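Local coordinates for protein vibralactone Cyclase (Boreostereum vibrans, PDB 6KD0) that probably catalyses, as an alpha/beta hydrolase, the cyclization that forms the fused bicyclic beta-lactone of vibralactone, at residues L97-H102 with F171-Q176; L182-A187 with T202-Q207. One frame throughout, in Å; residues are numbered along the deposited sequence.

Contact 1: L97-H102 with F171-Q176; sequences LLYWVH and FVIAGQ
Five backbone hydrogen bonds tie strand 97-101 to strand 171-176, and they run in the zigzag of a parallel ladder: the odd-numbered residues of the first strand use their N-H or C=O on the even-numbered residues of the second. The straightest joins Tyr99 N to Val172 O at 2.9 Å, with 172° at the hydrogen. The most bent, Val101 N to Ala174 O, is also the shortest at 2.8 Å, and the last rung takes Gln176 N to Val101 O at 3.0 Å. Each acceptor also receives a CA-H from the facing strand; Gly175 CA lies 3.2 Å from Val101 O.

On the sheet face carrying Leu98, Trp100, Val172 and Ala174, the broadest group is the indole of Trp100. With CG anti to the backbone N (chi1 172°), it reaches over the second strand, where its CE3 meets Ala174 CB at 3.7 Å. The small methyl lets the ring lie close, and Ala174 O sits over one ring face near the rim. Farther along, the extended Gln176 crosses obliquely, its amide plane perpendicular to the indole and its NE2 at the ring's edge; that nitrogen is hydrogen-bonded to Gln207 OE1. On the opposite face of the sheet, Leu97 and Phe171 run alongside each other in the same direction, with Leu97 CD1 a tight 3.4 Å from Phe171 CE1. Tyr99 and Ile173 are arranged likewise, Tyr99 CD2 lying 3.9 Å from Ile173 CD1.

Gly175 belongs to a GxSxG sequence consistent with the nucleophile elbow of alpha/beta hydrolases, so the paired strand is the one that leads into the probable active site. Strand 128-132 flanks strand 97-101 on its other edge; helix 144-158 packs on Tyr99, Val101 and Phe171, and helix 321-338 on Leu98, Trp100 and Val172.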
loop_
_atom_site.group_PDB
_atom_site.type_symbol
_atom_site.label_atom_id
_atom_site.label_comp_id
_atom_site.label_asym_id
_atom_site.label_seq_id
_atom_site.Cartn_x
_atom_site.Cartn_y
_atom_site.Cartn_z
ATOM N N LEU A 97 0.934 -16.591 2.072
ATOM C CA LEU A 97 0.437 -15.825 0.930
ATOM C C LEU A 97 0.482 -14.338 1.262
ATOM O O LEU A 97 -0.135 -13.908 2.238
ATOM C CB LEU A 97 -1.005 -16.237 0.610
ATOM C CG LEU A 97 -1.528 -16.251 -0.827
ATOM C CD1 LEU A 97 -3.036 -15.987 -0.890
ATOM C CD2 LEU A 97 -0.775 -15.320 -1.722
ATOM N N LEU A 98 1.197 -13.558 0.454
ATOM C CA LEU A 98 1.230 -12.105 0.573
ATOM C C LEU A 98 0.572 -11.487 -0.657
ATOM O O LEU A 98 1.007 -11.741 -1.784
ATOM C CB LEU A 98 2.668 -11.598 0.694
ATOM C CG LEU A 98 2.835 -10.075 0.636
ATOM C CD1 LEU A 98 2.289 -9.402 1.895
ATOM C CD2 LEU A 98 4.299 -9.703 0.409
ATOM N N TYR A 99 -0.452 -10.666 -0.451
ATOM C CA TYR A 99 -1.174 -10.025 -1.554
ATOM C C TYR A 99 -0.870 -8.532 -1.491
ATOM O O TYR A 99 -1.248 -7.868 -0.524
ATOM C CB TYR A 99 -2.670 -10.300 -1.438
ATOM C CG TYR A 99 -3.503 -9.767 -2.572
ATOM C CD1 TYR A 99 -3.645 -10.511 -3.739
ATOM C CD2 TYR A 99 -4.186 -8.559 -2.459
ATOM C CE1 TYR A 99 -4.409 -10.065 -4.789
ATOM C CE2 TYR A 99 -4.961 -8.091 -3.521
ATOM C CZ TYR A 99 -5.071 -8.868 -4.678
ATOM O OH TYR A 99 -5.843 -8.456 -5.737
ATOM N N TRP A 100 -0.189 -8.014 -2.513
ATOM C CA TRP A 100 0.396 -6.677 -2.492
ATOM C C TRP A 100 -0.336 -5.765 -3.467
ATOM O O TRP A 100 -0.555 -6.139 -4.632
ATOM C CB TRP A 100 1.895 -6.744 -2.833
ATOM C CG TRP A 100 2.473 -5.393 -3.016
ATOM C CD1 TRP A 100 2.496 -4.658 -4.177
ATOM C CD2 TRP A 100 3.039 -4.556 -1.998
ATOM N NE1 TRP A 100 3.071 -3.431 -3.942
ATOM C CE2 TRP A 100 3.420 -3.346 -2.618
ATOM C CE3 TRP A 100 3.291 -4.724 -0.630
ATOM C CZ2 TRP A 100 4.029 -2.306 -1.914
ATOM C CZ3 TRP A 100 3.892 -3.679 0.068
ATOM C CH2 TRP A 100 4.250 -2.488 -0.580
ATOM N N VAL A 101 -0.708 -4.567 -3.001
ATOM C CA VAL A 101 -1.443 -3.591 -3.807
ATOM C C VAL A 101 -0.580 -2.347 -3.999
ATOM O O VAL A 101 -0.338 -1.578 -3.048
ATOM C CB VAL A 101 -2.787 -3.220 -3.175
ATOM C CG1 VAL A 101 -3.666 -2.494 -4.213
ATOM C CG2 VAL A 101 -3.460 -4.463 -2.640
ATOM N N HIS A 102 -0.207 -2.092 -5.257
ATOM C CA HIS A 102 0.736 -1.031 -5.592
ATOM C C HIS A 102 0.117 0.365 -5.457
ATOM O O HIS A 102 -1.106 0.547 -5.406
ATOM C CB HIS A 102 1.269 -1.240 -7.023
ATOM C CG HIS A 102 0.269 -0.912 -8.088
ATOM N ND1 HIS A 102 -0.064 0.382 -8.424
ATOM C CD2 HIS A 102 -0.463 -1.712 -8.901
ATOM C CE1 HIS A 102 -0.979 0.368 -9.380
ATOM N NE2 HIS A 102 -1.236 -0.893 -9.689
ATOM N N PHE A 171 -1.850 -15.222 5.524
ATOM C CA PHE A 171 -2.534 -14.553 4.423
ATOM C C PHE A 171 -2.542 -13.065 4.782
ATOM O O PHE A 171 -3.420 -12.595 5.502
ATOM C CB PHE A 171 -3.935 -15.129 4.228
ATOM C CG PHE A 171 -4.633 -14.659 2.983
ATOM C CD1 PHE A 171 -3.953 -13.980 1.988
ATOM C CD2 PHE A 171 -5.992 -14.910 2.810
ATOM C CE1 PHE A 171 -4.627 -13.551 0.849
ATOM C CE2 PHE A 171 -6.659 -14.488 1.683
ATOM C CZ PHE A 171 -5.976 -13.808 0.701
ATOM N N VAL A 172 -1.532 -12.347 4.295
ATOM C CA VAL A 172 -1.302 -10.950 4.648
ATOM C C VAL A 172 -1.617 -10.078 3.441
ATOM O O VAL A 172 -1.106 -10.322 2.341
ATOM C CB VAL A 172 0.149 -10.727 5.123
ATOM C CG1 VAL A 172 0.426 -9.233 5.308
ATOM C CG2 VAL A 172 0.392 -11.481 6.419
ATOM N N ILE A 173 -2.432 -9.048 3.640
ATOM C CA ILE A 173 -2.661 -8.071 2.578
ATOM C C ILE A 173 -1.867 -6.820 2.904
ATOM O O ILE A 173 -1.776 -6.394 4.064
ATOM C CB ILE A 173 -4.157 -7.759 2.386
ATOM C CG1 ILE A 173 -4.348 -6.886 1.145
ATOM C CG2 ILE A 173 -4.742 -7.073 3.632
ATOM C CD1 ILE A 173 -5.764 -6.810 0.695
ATOM N N ALA A 174 -1.233 -6.258 1.887
ATOM C CA ALA A 174 -0.344 -5.133 2.093
ATOM C C ALA A 174 -0.548 -4.177 0.935
ATOM O O ALA A 174 -0.816 -4.614 -0.182
ATOM C CB ALA A 174 1.122 -5.593 2.185
ATOM N N GLY A 175 -0.461 -2.882 1.200
ATOM C CA GLY A 175 -0.625 -1.915 0.129
ATOM C C GLY A 175 0.082 -0.614 0.436
ATOM O O GLY A 175 0.260 -0.232 1.599
ATOM N N GLN A 176 0.460 0.078 -0.633
ATOM C CA GLN A 176 1.215 1.325 -0.562
ATOM C C GLN A 176 0.373 2.476 -1.098
ATOM O O GLN A 176 -0.101 2.417 -2.235
ATOM C CB GLN A 176 2.506 1.189 -1.367
ATOM C CG GLN A 176 3.395 2.395 -1.346
ATOM C CD GLN A 176 4.643 2.143 -2.157
ATOM O OE1 GLN A 176 4.758 2.609 -3.288
ATOM N NE2 GLN A 176 5.564 1.364 -1.603
#

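Contact 2: L182-A187 with T202-Q207; sequences LSLIAA and TGQLVQ
This is a helix-on-sheet contact within the beta-alpha-beta unit formed by strand 171-176, helix 178-192 and strand 203-207. The segments run nearly antiparallel, at 157°, with their axes 9.4 Å apart, and one long polar side chain from the strand, Gln204, spans much of that gap. Its CG is anti to the backbone N and the chain stays extended, which carries the amide up to the helix. There NE2 makes a weak hydrogen bond of 3.2 Å to Ser183 OG, bent to 133° at the hydrogen; the stronger partner of that hydroxyl is Gly180 O, one turn back. At the other end of the amide, OE1 rests 3.4 Å from Ala187 CB. Leu184 crosses the glutamine at about a right angle and brings CD2 to 3.8 Å from Val206 CG1, a methyl that also touches Ser183 OG. An alanine in place of Gln204 would remove the amide, and with it the weak bond to Ser183 and the packing on Leu184 and Ala187, which would probably loosen the fit of helix on sheet here. Ser183 and Ala186 also touch Ile173 of strand 171-176, while strand 273-278 borders Gln204 and Val206, and Pro261 meets Leu184.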
loop_
_atom_site.group_PDB
_atom_site.type_symbol
_atom_site.label_atom_id
_atom_site.label_comp_id
_atom_site.label_asym_id
_atom_site.label_seq_id
_atom_site.Cartn_x
_atom_site.Cartn_y
_atom_site.Cartn_z
ATOM N N LEU A 182 -6.961 0.959 -1.141
ATOM C CA LEU A 182 -7.773 -0.105 -1.726
ATOM C C LEU A 182 -7.714 -1.369 -0.877
ATOM O O LEU A 182 -8.709 -2.090 -0.758
ATOM C CB LEU A 182 -7.320 -0.400 -3.161
ATOM C CG LEU A 182 -7.437 0.770 -4.156
ATOM C CD1 LEU A 182 -7.026 0.345 -5.559
ATOM C CD2 LEU A 182 -8.845 1.386 -4.161
ATOM N N SER A 183 -6.563 -1.643 -0.253
ATOM C CA SER A 183 -6.492 -2.834 0.587
ATOM C C SER A 183 -7.285 -2.660 1.879
ATOM O O SER A 183 -7.797 -3.646 2.413
ATOM C CB SER A 183 -5.031 -3.201 0.884
ATOM O OG SER A 183 -4.509 -2.316 1.840
ATOM N N LEU A 184 -7.392 -1.426 2.395
ATOM C CA LEU A 184 -8.231 -1.178 3.572
ATOM C C LEU A 184 -9.682 -1.498 3.257
ATOM O O LEU A 184 -10.388 -2.168 4.048
ATOM C CB LEU A 184 -8.094 0.284 4.022
ATOM C CG LEU A 184 -6.736 0.733 4.591
ATOM C CD1 LEU A 184 -6.755 2.208 4.982
ATOM C CD2 LEU A 184 -6.305 -0.146 5.773
ATOM N N ILE A 185 -10.130 -1.049 2.077
ATOM C CA ILE A 185 -11.464 -1.413 1.612
ATOM C C ILE A 185 -11.601 -2.932 1.530
ATOM O O ILE A 185 -12.548 -3.519 2.074
ATOM C CB ILE A 185 -11.774 -0.729 0.267
ATOM C CG1 ILE A 185 -11.777 0.786 0.463
ATOM C CG2 ILE A 185 -13.107 -1.237 -0.275
ATOM C CD1 ILE A 185 -11.641 1.596 -0.788
ATOM N N ALA A 186 -10.632 -3.590 0.881
ATOM C CA ALA A 186 -10.723 -5.032 0.669
ATOM C C ALA A 186 -10.780 -5.787 1.987
ATOM O O ALA A 186 -11.472 -6.800 2.093
ATOM C CB ALA A 186 -9.549 -5.526 -0.180
ATOM N N ALA A 187 -10.040 -5.330 2.993
ATOM C CA ALA A 187 -10.022 -6.039 4.274
ATOM C C ALA A 187 -11.378 -5.966 4.978
ATOM O O ALA A 187 -11.834 -6.962 5.572
ATOM C CB ALA A 187 -8.914 -5.468 5.158
ATOM N N THR A 202 -4.964 -12.904 7.671
ATOM C CA THR A 202 -4.352 -12.989 8.991
ATOM C C THR A 202 -3.544 -11.749 9.359
ATOM O O THR A 202 -2.984 -11.697 10.456
ATOM C CB THR A 202 -3.462 -14.235 9.099
ATOM O OG1 THR A 202 -2.366 -14.130 8.177
ATOM C CG2 THR A 202 -4.263 -15.476 8.755
ATOM N N GLY A 203 -3.463 -10.758 8.482
ATOM C CA GLY A 203 -2.703 -9.569 8.796
ATOM C C GLY A 203 -2.807 -8.567 7.670
ATOM O O GLY A 203 -3.177 -8.901 6.539
ATOM N N GLN A 204 -2.470 -7.328 8.000
ATOM C CA GLN A 204 -2.520 -6.261 7.021
ATOM C C GLN A 204 -1.426 -5.241 7.282
ATOM O O GLN A 204 -1.240 -4.803 8.416
ATOM C CB GLN A 204 -3.875 -5.558 7.041
ATOM C CG GLN A 204 -3.912 -4.353 6.133
ATOM C CD GLN A 204 -5.324 -3.979 5.790
ATOM O OE1 GLN A 204 -6.214 -4.082 6.633
ATOM N NE2 GLN A 204 -5.550 -3.566 4.549
ATOM N N LEU A 205 -0.726 -4.841 6.224
ATOM C CA LEU A 205 0.286 -3.797 6.296
ATOM C C LEU A 205 -0.102 -2.697 5.329
ATOM O O LEU A 205 -0.432 -2.985 4.175
ATOM C CB LEU A 205 1.675 -4.335 5.933
ATOM C CG LEU A 205 2.845 -3.357 6.114
ATOM C CD1 LEU A 205 4.098 -4.123 6.516
ATOM C CD2 LEU A 205 3.114 -2.541 4.851
ATOM N N VAL A 206 -0.055 -1.442 5.780
ATOM C CA VAL A 206 -0.270 -0.341 4.845
ATOM C C VAL A 206 0.775 0.741 5.072
ATOM O O VAL A 206 1.289 0.932 6.181
ATOM C CB VAL A 206 -1.703 0.250 4.921
ATOM C CG1 VAL A 206 -2.738 -0.809 4.573
ATOM C CG2 VAL A 206 -1.969 0.831 6.285
ATOM N N GLN A 207 1.092 1.456 4.000
ATOM C CA GLN A 207 2.025 2.572 4.065
ATOM C C GLN A 207 1.294 3.824 3.611
ATOM O O GLN A 207 0.823 3.883 2.471
ATOM C CB GLN A 207 3.257 2.320 3.187
ATOM C CG GLN A 207 3.928 0.963 3.401
ATOM C CD GLN A 207 4.908 0.602 2.290
ATOM O OE1 GLN A 207 4.631 0.822 1.109
ATOM N NE2 GLN A 207 6.053 0.025 2.660
#

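Both contacts are buried in the core and meet at strand 171-176, which contact 1 pairs with 97-102 and whose other neighbour in the sheet is strand 203-207 of contact 2. Ile173 O, for instance, probably accepts a hydrogen bond from Leu205 N. Helix 178-192 directly follows strand 171-176 in the chain, across the presumed nucleophile elbow, so the two contacts involve the elements that enter and leave that turn. Their chemistry differs with position: contact 1 is strand pairing within the sheet, held by regular backbone bonds and burying 583 Å², whereas contact 2 packs a helix against the sheet through side chains, burying 198 Å² around one buried amide.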